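Local coordinates for molybdenum cofactor biosynthesis protein (Pyrococcus furiosus, PDB 1XI8) that probably acts as a MoeA-family molybdopterin molybdotransferase, inserting molybdenum into molybdopterin during molybdenum cofactor biosynthesis, at residues E33-P38 against V184-K189; E49-S54 against A174-L179; R229-P234 against V326-Y331. One frame throughout, in Å; residues are numbered along the deposited sequence.

Contact 1. Residues E33-P38 against V184-K189; sequences EVEYVP and VPVKVK
Tyr36 carries its CG anti to its own carbonyl carbon (chi1 -73°), and from there the ring lies across Pro185, with CA of the proline over one face. Of the ring atoms, Tyr36 CE2 comes nearest, 3.5 Å from Pro185 CB. Glu35, on the other face of the two-stranded sheet, has CG between its backbone N and carbonyl carbon (chi1 43°) and an extended chain beyond it. This chain crosses Val188 at about a right angle and sets Glu35 OE2 against both methyls, 3.5 Å from Val188 CG1, while Glu35 OE1 makes a long, weak ion pair with Arg45. On the same face as Glu35, Val37 meets Val186 methyl to methyl, CG2 to CG2 at 3.8 Å.

The backbones run antiparallel and are bound by five hydrogen bonds. Glu35 and Val186 form a hydrogen-bonded pair in which Glu35 N to Val186 O and Val186 N to Glu35 O are both 2.8 Å; each donor lies nearly in line with the carbonyl it approaches. Val37 and Val184 are likewise joined by two hydrogen bonds, with a less direct approach to the acceptors: Val37 N is tilted 34° from the carbonyl plane of Val184. A fifth bond, Val188 N to Glu33 O at 3.1 Å, continues the pairing beyond strand 183-187. Between these pairs, Tyr36 CA approaches Val184 O in a CA-H...O contact of 3.5 Å.

Lys187 directs its CB away from strand 34-38, and its NZ is gripped by the carbonyl of Ile31 and by salt bridges to Glu30 and Glu32. Further backbone bonds link Pro185 to Ala48 and Lys187 to Val46. The whole is a strongly twisted two-stranded antiparallel sheet, pairing strand 34-38 of the MoeA N-terminal region with the sequence-remote strand 183-187, just ahead of strand 191-196.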
# COMPACT_ATOMS: atom_id res chain seq x y z
N GLU A 33 5.52 11.85 20.88
CA GLU A 33 4.28 12.56 21.02
C GLU A 33 3.14 11.74 20.46
O GLU A 33 3.20 11.28 19.31
CB GLU A 33 4.35 13.89 20.28
CG GLU A 33 5.51 14.78 20.72
CD GLU A 33 5.04 16.18 21.05
OE1 GLU A 33 3.82 16.35 21.36
OE2 GLU A 33 5.88 17.12 21.01
N VAL A 34 2.08 11.57 21.25
CA VAL A 34 0.96 10.74 20.83
C VAL A 34 -0.34 11.55 20.69
O VAL A 34 -0.51 12.57 21.36
CB VAL A 34 0.75 9.54 21.81
CG1 VAL A 34 2.09 8.92 22.19
CG2 VAL A 34 0.03 10.00 23.07
N GLU A 35 -1.24 11.09 19.82
CA GLU A 35 -2.62 11.60 19.77
C GLU A 35 -3.62 10.44 19.73
O GLU A 35 -3.33 9.37 19.18
CB GLU A 35 -2.85 12.56 18.59
CG GLU A 35 -2.24 12.13 17.25
CD GLU A 35 -2.56 13.10 16.10
OE1 GLU A 35 -3.60 12.91 15.42
OE2 GLU A 35 -1.77 14.04 15.86
N TYR A 36 -4.79 10.65 20.32
CA TYR A 36 -5.84 9.64 20.34
C TYR A 36 -6.86 9.94 19.26
O TYR A 36 -7.42 11.04 19.21
CB TYR A 36 -6.48 9.56 21.73
CG TYR A 36 -5.58 8.91 22.75
CD1 TYR A 36 -4.64 9.66 23.44
CD2 TYR A 36 -5.66 7.55 23.01
CE1 TYR A 36 -3.80 9.07 24.38
CE2 TYR A 36 -4.83 6.94 23.95
CZ TYR A 36 -3.90 7.71 24.63
OH TYR A 36 -3.07 7.13 25.56
N VAL A 37 -7.08 8.97 18.38
CA VAL A 37 -7.97 9.16 17.24
C VAL A 37 -8.96 8.02 17.16
O VAL A 37 -8.61 6.87 17.46
CB VAL A 37 -7.20 9.26 15.89
CG1 VAL A 37 -6.14 10.36 15.94
CG2 VAL A 37 -6.58 7.94 15.52
N PRO A 38 -10.20 8.32 16.75
CA PRO A 38 -11.21 7.27 16.62
C PRO A 38 -10.75 6.18 15.66
O PRO A 38 -9.87 6.42 14.83
CB PRO A 38 -12.44 8.02 16.07
CG PRO A 38 -12.22 9.46 16.48
CD PRO A 38 -10.73 9.65 16.40
N VAL A 184 -7.58 5.19 19.61
CA VAL A 184 -6.29 4.54 19.49
C VAL A 184 -5.13 5.52 19.65
O VAL A 184 -5.10 6.54 18.97
CB VAL A 184 -6.12 3.88 18.12
CG1 VAL A 184 -5.00 2.88 18.17
CG2 VAL A 184 -7.41 3.21 17.69
N PRO A 185 -4.18 5.20 20.55
CA PRO A 185 -2.99 6.04 20.67
C PRO A 185 -2.08 5.88 19.44
O PRO A 185 -1.44 4.84 19.26
CB PRO A 185 -2.30 5.52 21.93
CG PRO A 185 -2.78 4.11 22.07
CD PRO A 185 -4.15 4.06 21.48
N VAL A 186 -2.05 6.90 18.59
CA VAL A 186 -1.19 6.88 17.41
C VAL A 186 -0.12 7.97 17.50
O VAL A 186 -0.26 8.93 18.26
CB VAL A 186 -2.01 7.02 16.09
CG1 VAL A 186 -2.92 5.82 15.91
CG2 VAL A 186 -2.83 8.30 16.07
N LYS A 187 0.95 7.81 16.73
CA LYS A 187 2.01 8.82 16.70
C LYS A 187 1.56 10.04 15.94
O LYS A 187 0.90 9.91 14.91
CB LYS A 187 3.25 8.25 16.03
CG LYS A 187 3.92 7.18 16.84
CD LYS A 187 4.98 7.75 17.77
CE LYS A 187 5.55 6.66 18.66
NZ LYS A 187 6.93 6.93 19.12
N VAL A 188 1.90 11.21 16.46
CA VAL A 188 1.61 12.45 15.75
C VAL A 188 2.52 12.46 14.54
O VAL A 188 3.74 12.29 14.67
CB VAL A 188 1.90 13.70 16.62
CG1 VAL A 188 1.56 14.96 15.85
CG2 VAL A 188 1.16 13.63 17.98
N LYS A 189 1.94 12.63 13.36
CA LYS A 189 2.71 12.59 12.12
C LYS A 189 3.87 13.60 12.18
O LYS A 189 3.66 14.75 12.53
CB LYS A 189 1.81 12.87 10.91
CG LYS A 189 0.80 11.75 10.57
CD LYS A 189 -0.01 12.05 9.28
CE LYS A 189 -0.64 10.78 8.72
NZ LYS A 189 -1.63 11.00 7.62

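Contact 2. Residues E49-S54 against A174-L179; sequences EDIVAS and ALLKAL
Ile51 and Ala53 meet Leu176 and Leu179 entirely through apolar side chains. Ile51 points toward the helix and offers two branches. With CG1 anti to the carbonyl carbon (chi1 -82°) and the chain extended at chi2 (169°), CD1 reaches the tip of Leu176, with Ile51 CD1 3.4 Å from Leu176 CD2; the two side chains cross at about a right angle. The other branch, anti to the backbone N, makes a looser touch: Ile51 CG2 lies 4.2 Å from Leu179 CD1, and here the side chains slide past each other in opposite directions. Leu179 divides its two methyls between the partners, since its second one, CD2, rests 3.6 Å from Ala53 CB. Leu176 and Leu179, three residues apart on the helix, thus present their ends along one side to the extended chain.

Polar interaction plays no part across the contact, as no hydrogen bond links the two segments. Within the helix, Ala178 N bonds to Ala174 O and Leu179 N to Leu175 O at 3.0 Å, the i to i-4 pattern of the alpha-helix. The backbone of the other segment is engaged by a different partner: Ile51 is backbone hydrogen-bonded with Ala161 and Leu162, and Ala53 with Gly158 and Asp159.

Strand 51-52 runs antiparallel to strand 160-162, and helix 170-179 packs on this small sheet, Leu179 reaching Ala161 and Leu176 reaching Leu162. Leu176 also meets Val184 of strand 183-187, while the helix touches the second subunit, where Leu175 packs on Ile373 and Ala174 on Met222 of that neighbouring chain.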
# COMPACT_ATOMS: atom_id res chain seq x y z
N GLU A 49 2.08 2.65 21.10
CA GLU A 49 2.48 1.87 22.26
C GLU A 49 1.90 0.47 22.18
O GLU A 49 0.85 0.27 21.57
CB GLU A 49 2.01 2.54 23.55
CG GLU A 49 0.51 2.56 23.74
CD GLU A 49 0.08 3.26 25.03
OE1 GLU A 49 -1.05 3.01 25.48
OE2 GLU A 49 0.88 4.05 25.59
N ASP A 50 2.60 -0.48 22.78
CA ASP A 50 2.10 -1.85 22.88
C ASP A 50 0.73 -1.80 23.49
O ASP A 50 0.49 -1.10 24.46
CB ASP A 50 3.01 -2.69 23.77
CG ASP A 50 4.22 -3.21 23.04
OD1 ASP A 50 5.09 -3.82 23.69
OD2 ASP A 50 4.33 -3.00 21.80
N ILE A 51 -0.20 -2.55 22.91
CA ILE A 51 -1.52 -2.65 23.51
C ILE A 51 -1.67 -4.00 24.19
O ILE A 51 -1.50 -5.05 23.57
CB ILE A 51 -2.63 -2.36 22.49
CG1 ILE A 51 -2.77 -0.84 22.39
CG2 ILE A 51 -3.94 -3.01 22.92
CD1 ILE A 51 -3.61 -0.35 21.26
N VAL A 52 -1.98 -3.97 25.48
CA VAL A 52 -2.14 -5.18 26.25
C VAL A 52 -3.64 -5.41 26.40
O VAL A 52 -4.39 -4.46 26.61
CB VAL A 52 -1.43 -5.11 27.63
CG1 VAL A 52 0.01 -4.66 27.47
CG2 VAL A 52 -2.16 -4.18 28.57
N ALA A 53 -4.07 -6.66 26.29
CA ALA A 53 -5.49 -6.95 26.33
C ALA A 53 -6.01 -6.92 27.77
O ALA A 53 -5.38 -7.49 28.66
CB ALA A 53 -5.76 -8.30 25.68
N SER A 54 -7.14 -6.26 27.98
CA SER A 54 -7.81 -6.28 29.28
C SER A 54 -8.82 -7.45 29.37
O SER A 54 -9.39 -7.71 30.45
CB SER A 54 -8.51 -4.95 29.55
OG SER A 54 -7.58 -3.88 29.59
N ALA A 174 -10.02 -4.02 13.76
CA ALA A 174 -11.01 -4.96 14.22
C ALA A 174 -10.62 -5.55 15.58
O ALA A 174 -11.48 -5.78 16.43
CB ALA A 174 -11.21 -6.07 13.20
N LEU A 175 -9.33 -5.78 15.80
CA LEU A 175 -8.90 -6.31 17.09
C LEU A 175 -9.05 -5.24 18.18
O LEU A 175 -9.47 -5.54 19.30
CB LEU A 175 -7.48 -6.87 17.03
CG LEU A 175 -6.98 -7.56 18.31
CD1 LEU A 175 -7.99 -8.58 18.83
CD2 LEU A 175 -5.64 -8.20 18.09
N LEU A 176 -8.72 -3.99 17.84
CA LEU A 176 -8.90 -2.89 18.78
C LEU A 176 -10.36 -2.75 19.22
O LEU A 176 -10.64 -2.55 20.41
CB LEU A 176 -8.36 -1.59 18.17
CG LEU A 176 -6.84 -1.60 18.02
CD1 LEU A 176 -6.31 -0.45 17.22
CD2 LEU A 176 -6.20 -1.62 19.40
N LYS A 177 -11.29 -2.85 18.28
CA LYS A 177 -12.71 -2.77 18.63
C LYS A 177 -13.08 -3.88 19.60
O LYS A 177 -13.80 -3.66 20.55
CB LYS A 177 -13.60 -2.87 17.39
CG LYS A 177 -15.07 -2.58 17.64
CD LYS A 177 -15.31 -1.08 17.75
CE LYS A 177 -16.75 -0.75 18.12
NZ LYS A 177 -16.94 0.73 18.33
N ALA A 178 -12.55 -5.08 19.35
CA ALA A 178 -12.83 -6.23 20.20
C ALA A 178 -12.34 -5.98 21.62
O ALA A 178 -12.97 -6.42 22.59
CB ALA A 178 -12.18 -7.47 19.64
N LEU A 179 -11.21 -5.26 21.72
CA LEU A 179 -10.59 -4.96 23.00
C LEU A 179 -11.18 -3.72 23.68
O LEU A 179 -10.84 -3.43 24.82
CB LEU A 179 -9.09 -4.80 22.83
CG LEU A 179 -8.37 -6.12 22.60
CD1 LEU A 179 -6.92 -5.84 22.34
CD2 LEU A 179 -8.53 -7.06 23.81

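Contact 3. Residues R229-P234 against V326-Y331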
# COMPACT_ATOMS: atom_id res chain seq x y z
N ARG A 229 2.51 9.09 1.86
CA ARG A 229 2.54 7.64 1.79
C ARG A 229 3.39 7.05 2.91
O ARG A 229 3.14 5.93 3.36
CB ARG A 229 3.06 7.17 0.43
CG ARG A 229 3.30 5.68 0.31
CD ARG A 229 3.55 5.25 -1.14
NE ARG A 229 3.79 3.80 -1.25
CZ ARG A 229 2.84 2.87 -1.30
NH1 ARG A 229 1.55 3.19 -1.25
NH2 ARG A 229 3.18 1.59 -1.39
N TYR A 230 4.39 7.81 3.35
CA TYR A 230 5.30 7.30 4.38
C TYR A 230 5.30 8.08 5.69
O TYR A 230 6.33 8.59 6.12
CB TYR A 230 6.72 7.09 3.82
CG TYR A 230 6.77 5.92 2.87
CD1 TYR A 230 6.80 4.62 3.35
CD2 TYR A 230 6.75 6.12 1.50
CE1 TYR A 230 6.83 3.54 2.49
CE2 TYR A 230 6.78 5.06 0.63
CZ TYR A 230 6.82 3.77 1.13
OH TYR A 230 6.85 2.72 0.24
N PHE A 231 4.12 8.14 6.30
CA PHE A 231 3.91 8.50 7.71
C PHE A 231 3.91 9.97 8.09
O PHE A 231 3.43 10.32 9.16
CB PHE A 231 4.88 7.71 8.60
CG PHE A 231 5.03 6.28 8.18
CD1 PHE A 231 3.94 5.44 8.15
CD2 PHE A 231 6.26 5.79 7.80
CE1 PHE A 231 4.07 4.13 7.75
CE2 PHE A 231 6.40 4.48 7.40
CZ PHE A 231 5.32 3.65 7.38
N GLY A 232 4.41 10.84 7.22
CA GLY A 232 4.50 12.26 7.55
C GLY A 232 3.36 13.16 7.09
O GLY A 232 2.45 12.73 6.39
N GLU A 233 3.42 14.42 7.50
CA GLU A 233 2.48 15.44 7.07
C GLU A 233 3.25 16.47 6.25
O GLU A 233 4.12 17.16 6.78
CB GLU A 233 1.79 16.08 8.28
CG GLU A 233 0.88 17.27 7.93
CD GLU A 233 0.14 17.86 9.13
OE1 GLU A 233 0.26 17.30 10.26
OE2 GLU A 233 -0.58 18.87 8.94
N PRO A 234 2.95 16.58 4.96
CA PRO A 234 3.69 17.53 4.14
C PRO A 234 3.22 18.98 4.34
O PRO A 234 2.03 19.25 4.47
CB PRO A 234 3.42 17.07 2.71
CG PRO A 234 2.16 16.31 2.78
CD PRO A 234 1.95 15.83 4.18
N VAL A 326 8.73 7.98 13.41
CA VAL A 326 7.45 7.50 13.92
C VAL A 326 7.57 6.13 14.57
O VAL A 326 6.65 5.68 15.24
CB VAL A 326 6.36 7.46 12.84
CG1 VAL A 326 6.07 8.84 12.35
CG2 VAL A 326 6.77 6.54 11.67
N GLY A 327 8.71 5.48 14.37
CA GLY A 327 8.94 4.13 14.90
C GLY A 327 8.11 3.07 14.20
O GLY A 327 7.62 2.14 14.83
N ALA A 328 7.97 3.19 12.88
CA ALA A 328 7.19 2.24 12.10
C ALA A 328 7.92 0.93 11.83
O ALA A 328 9.10 0.93 11.48
CB ALA A 328 6.73 2.87 10.78
N LYS A 329 7.20 -0.17 12.01
CA LYS A 329 7.70 -1.52 11.75
C LYS A 329 7.13 -2.08 10.43
O LYS A 329 5.99 -1.80 10.06
CB LYS A 329 7.33 -2.45 12.91
CG LYS A 329 8.39 -2.65 14.00
CD LYS A 329 8.91 -1.36 14.66
CE LYS A 329 9.95 -1.70 15.76
NZ LYS A 329 10.82 -0.54 16.18
N ASP A 330 7.93 -2.87 9.73
CA ASP A 330 7.48 -3.57 8.51
C ASP A 330 6.88 -2.66 7.45
O ASP A 330 5.79 -2.93 6.95
CB ASP A 330 6.45 -4.64 8.88
CG ASP A 330 7.04 -5.76 9.72
OD1 ASP A 330 6.28 -6.40 10.47
OD2 ASP A 330 8.26 -6.00 9.64
N TYR A 331 7.58 -1.59 7.10
CA TYR A 331 7.07 -0.62 6.14
C TYR A 331 7.56 -0.90 4.73
O TYR A 331 7.22 -0.17 3.79
CB TYR A 331 7.45 0.81 6.56
CG TYR A 331 8.93 1.04 6.75
CD1 TYR A 331 9.68 1.67 5.76
CD2 TYR A 331 9.57 0.62 7.91
CE1 TYR A 331 11.03 1.87 5.93
CE2 TYR A 331 10.93 0.83 8.09
CZ TYR A 331 11.65 1.45 7.09
OH TYR A 331 13.00 1.67 7.25
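Val326 and Ala328, which flank the C-prime glycine of the Schellman motif ending helix 307-326, both pack on the side chain of Phe231. Gly327 has the positive phi (71°) of this motif, and the chain turns there so that Ala328 N bonds to Ala323 O and Gly327 N to Lys324 O. Val326 CG2 lies 3.8 Å from Phe231 CB, beside the root of the side chain. Further out, Ala328 CB sits over one face of the phenyl ring in a CH-pi contact, 4.0 Å from the Phe231 centroid and displaced toward the rim. Tyr331 comes in at the ring edge instead, its CB near the plane and 3.6 Å from Phe231 CZ.

Phe231 belongs to the short turn between helix 219-229 and strand 233-239. That strand is parallel to its neighbour 191-196 in the mixed sheet, so the turn lies on a beta-alpha-beta connection of the probable molybdopterin-binding domain. Val46 and Ile167 also touch the Phe231 side chain.

In Tyr331, CG lies between the backbone N and carbonyl carbon (chi1 56°); the side chain crosses that of Phe231 at about a right angle, and its hydroxyl is hydrogen-bonded with His320 ND1 of helix 307-326. Tyr230 approaches more loosely: Tyr331 O lies in its ring plane, 4.0 Å from Tyr230 CE1, and the Tyr230 hydroxyl bonds to the carbonyl of Tyr403.

From the N terminus the chain enters contact 1 at 33-38 and contact 2 at 49-54. Helix 170-179 closes contact 2 first, and strand 183-187, which follows it, then closes contact 1, so contact 2 is nested inside the larger loop. The two adjoin where Pro185 CG packs 4.0 Å from Glu49 OE1. Contact 3 comes in series, opening at 229-234 after contact 1 is complete and closing beyond helix 307-326. It abuts contact 1 through Lys189, packed on Phe231 and Gly232, and Lys187, packed on Val326. Contacts 2 and 3 do not touch; residues 184-189 touch both of the other contacts.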